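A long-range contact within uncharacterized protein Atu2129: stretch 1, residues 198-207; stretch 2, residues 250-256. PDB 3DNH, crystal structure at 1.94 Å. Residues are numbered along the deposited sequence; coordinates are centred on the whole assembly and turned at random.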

# COMPACT_ATOMS: atom_id res chain seq x y z
N GLY A 198 -18.06 21.42 14.84
CA GLY A 198 -16.67 21.54 15.25
C GLY A 198 -16.26 20.51 16.27
O GLY A 198 -15.06 20.35 16.53
N GLU A 199 -17.24 19.80 16.85
CA GLU A 199 -16.91 18.88 17.95
C GLU A 199 -16.09 17.65 17.49
O GLU A 199 -15.14 17.26 18.17
CB GLU A 199 -18.15 18.42 18.70
CG GLU A 199 -17.86 17.98 20.12
CD GLU A 199 -17.87 19.16 21.13
OE1 GLU A 199 -18.58 19.04 22.15
OE2 GLU A 199 -17.21 20.22 20.93
N ALA A 200 -16.44 17.06 16.34
CA ALA A 200 -15.67 15.88 15.85
C ALA A 200 -14.21 16.31 15.55
O ALA A 200 -13.25 15.58 15.84
CB ALA A 200 -16.31 15.33 14.65
N SER A 201 -14.06 17.50 14.99
CA SER A 201 -12.73 18.05 14.69
C SER A 201 -11.92 18.34 15.97
O SER A 201 -10.72 18.01 16.04
CB SER A 201 -12.87 19.28 13.81
OG SER A 201 -11.60 19.76 13.41
N ARG A 202 -12.58 18.86 17.02
CA ARG A 202 -11.93 18.98 18.34
C ARG A 202 -11.41 17.64 18.88
O ARG A 202 -10.31 17.57 19.46
CB ARG A 202 -12.84 19.65 19.38
CG ARG A 202 -12.91 21.16 19.20
CD ARG A 202 -14.08 21.83 19.95
NE ARG A 202 -14.16 21.44 21.36
CZ ARG A 202 -14.57 22.24 22.36
NH1 ARG A 202 -14.61 21.76 23.60
NH2 ARG A 202 -14.92 23.51 22.13
N LEU A 203 -12.20 16.59 18.71
CA LEU A 203 -11.82 15.23 19.14
C LEU A 203 -10.68 14.69 18.30
O LEU A 203 -9.76 14.05 18.83
CB LEU A 203 -13.01 14.25 19.08
CG LEU A 203 -14.25 14.61 19.90
CD1 LEU A 203 -15.39 13.65 19.57
CD2 LEU A 203 -13.92 14.57 21.42
N ALA A 204 -10.73 14.95 16.98
CA ALA A 204 -9.66 14.50 16.10
C ALA A 204 -8.33 15.19 16.44
O ALA A 204 -7.27 14.54 16.44
CB ALA A 204 -10.04 14.71 14.68
N VAL A 205 -8.38 16.48 16.76
CA VAL A 205 -7.17 17.20 17.18
C VAL A 205 -6.61 16.63 18.49
O VAL A 205 -5.42 16.40 18.57
CB VAL A 205 -7.32 18.76 17.16
CG1 VAL A 205 -7.87 19.24 15.80
CG2 VAL A 205 -8.19 19.25 18.27
N LEU A 206 -7.47 16.35 19.49
CA LEU A 206 -7.09 15.60 20.71
C LEU A 206 -6.41 14.26 20.41
O LEU A 206 -5.52 13.82 21.13
CB LEU A 206 -8.31 15.29 21.59
CG LEU A 206 -8.83 16.10 22.78
CD1 LEU A 206 -10.04 16.88 22.44
CD2 LEU A 206 -9.19 15.10 23.90
N ALA A 207 -6.90 13.60 19.36
CA ALA A 207 -6.36 12.33 18.90
C ALA A 207 -4.97 12.45 18.23
O ALA A 207 -4.33 11.42 17.95
CB ALA A 207 -7.35 11.70 17.96
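Stretch 2 250-256: ALAQLLK

Residues 250-256 pack against the largely helical residues 198-207 in uncharacterized protein Atu2129. Stretch 1 is helical from Glu199, with Gly198 at the N-cap position; the phi of Gly198 is positive (89°), a value that by itself favours glycine. Its i to i+4 ladder begins with Arg202 N to Gly198 O (2.9 Å) and runs on to Ala207 N to Leu203 O (2.9 Å). Residues 250-254 are the last part of a helix that begins earlier in the chain. Leu254 N to Ala250 O (3.1 Å) and Leu255 N to Leu251 O (3.0 Å) keep the helical pattern, but Leu255 itself leaves helical geometry (phi/psi -84/20), and Lys256 N to Gln253 O (3.3 Å) is a weak bond of shorter span. The helix of stretch 2 runs across that of stretch 1 rather than alongside it and brings its C-terminal end to Leu203 and Leu206. The nearest CA atoms are those of Leu203 and Leu255, 7.7 Å apart; the CA atoms of Leu206 and Leu254 lie 8.1 Å apart. Side chains therefore fill the space between the two backbones, and 334 Å² of surface is buried, both sides summed.

The contact is mainly apolar, with Leu255 at its centre: 101 Å² of it is covered, the largest share of any residue. Its CA-to-CB bond points sideways, yet its m,t rotamer brings the end of the side chain nearer to the helix. Leu255 CD2 lies 3.9 Å from Leu203 CD2 and 4.1 Å from Leu206 CD1, so one methyl meets leucines from successive positions of the same helical face. Leu203 CD2 also reaches Leu251 CD2 at 3.8 Å, which places Leu203 against two residues one helical turn apart. The CA-to-CB bonds of Leu254 and Leu206 point toward the opposing stretch, and the side chains meet tightly, with Leu206 CD2 3.4 Å from Leu254 CD2; Leu206 has both chi angles between the usual wells.

Among polar and charged groups, no clear hydrogen bond joins the stretches. The CA-to-CB bond of Arg202 points toward stretch 2, and Arg202 NH1 comes to 3.4 Å from Leu255 O, which lies at the guanidinium edge, near its plane. The Leu255 side chain is met as well, with Arg202 NE 3.8 Å from Leu255 CD2. Glu199 OE1 lies 3.6 Å from Leu255 CD1, so charged side chains border this leucine. Within stretch 1, Arg202 NE and Glu199 OE2 form a salt bridge at 3.3 Å; the oxygen sits well out of the guanidinium plane, so the attraction is between charges, without an N-H directed at it.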

# COMPACT_ATOMS: atom_id res chain seq x y z
N ALA A 250 -16.30 10.71 30.61
CA ALA A 250 -15.10 10.62 29.78
C ALA A 250 -15.03 11.72 28.72
O ALA A 250 -13.97 12.31 28.52
CB ALA A 250 -15.03 9.24 29.10
N LEU A 251 -16.14 12.00 28.04
CA LEU A 251 -16.13 13.01 26.98
C LEU A 251 -15.90 14.40 27.57
O LEU A 251 -15.14 15.21 27.00
CB LEU A 251 -17.43 13.00 26.15
CG LEU A 251 -17.49 12.64 24.65
CD1 LEU A 251 -18.47 13.59 23.97
CD2 LEU A 251 -16.15 12.69 23.91
N ALA A 252 -16.55 14.65 28.70
CA ALA A 252 -16.52 15.95 29.38
C ALA A 252 -15.13 16.27 29.93
O ALA A 252 -14.67 17.42 29.84
CB ALA A 252 -17.59 16.00 30.50
N GLN A 253 -14.48 15.28 30.54
CA GLN A 253 -13.07 15.35 30.92
C GLN A 253 -12.22 15.73 29.71
O GLN A 253 -11.45 16.69 29.76
CB GLN A 253 -12.59 14.02 31.56
CG GLN A 253 -11.09 13.64 31.36
CD GLN A 253 -10.84 12.40 30.43
OE1 GLN A 253 -9.68 12.00 30.22
NE2 GLN A 253 -11.91 11.80 29.90
N LEU A 254 -12.40 15.03 28.61
CA LEU A 254 -11.54 15.21 27.47
C LEU A 254 -11.64 16.58 26.88
O LEU A 254 -10.66 17.16 26.48
CB LEU A 254 -11.89 14.19 26.38
CG LEU A 254 -11.43 12.76 26.49
CD1 LEU A 254 -12.30 11.84 25.73
CD2 LEU A 254 -10.03 12.64 26.03
N LEU A 255 -12.84 17.09 26.78
CA LEU A 255 -13.07 18.32 26.04
C LEU A 255 -12.81 19.58 26.88
O LEU A 255 -13.26 20.69 26.54
CB LEU A 255 -14.48 18.32 25.46
CG LEU A 255 -14.62 17.42 24.22
CD1 LEU A 255 -16.07 17.08 23.91
CD2 LEU A 255 -13.91 18.09 23.05
N LYS A 256 -12.06 19.42 27.96
CA LYS A 256 -11.75 20.55 28.83
C LYS A 256 -10.77 21.56 28.25
O LYS A 256 -10.70 22.69 28.75
CB LYS A 256 -11.29 20.07 30.21
CG LYS A 256 -12.30 20.36 31.33
CD LYS A 256 -13.66 19.71 31.06
CE LYS A 256 -14.56 20.54 30.11
NZ LYS A 256 -15.27 19.63 29.12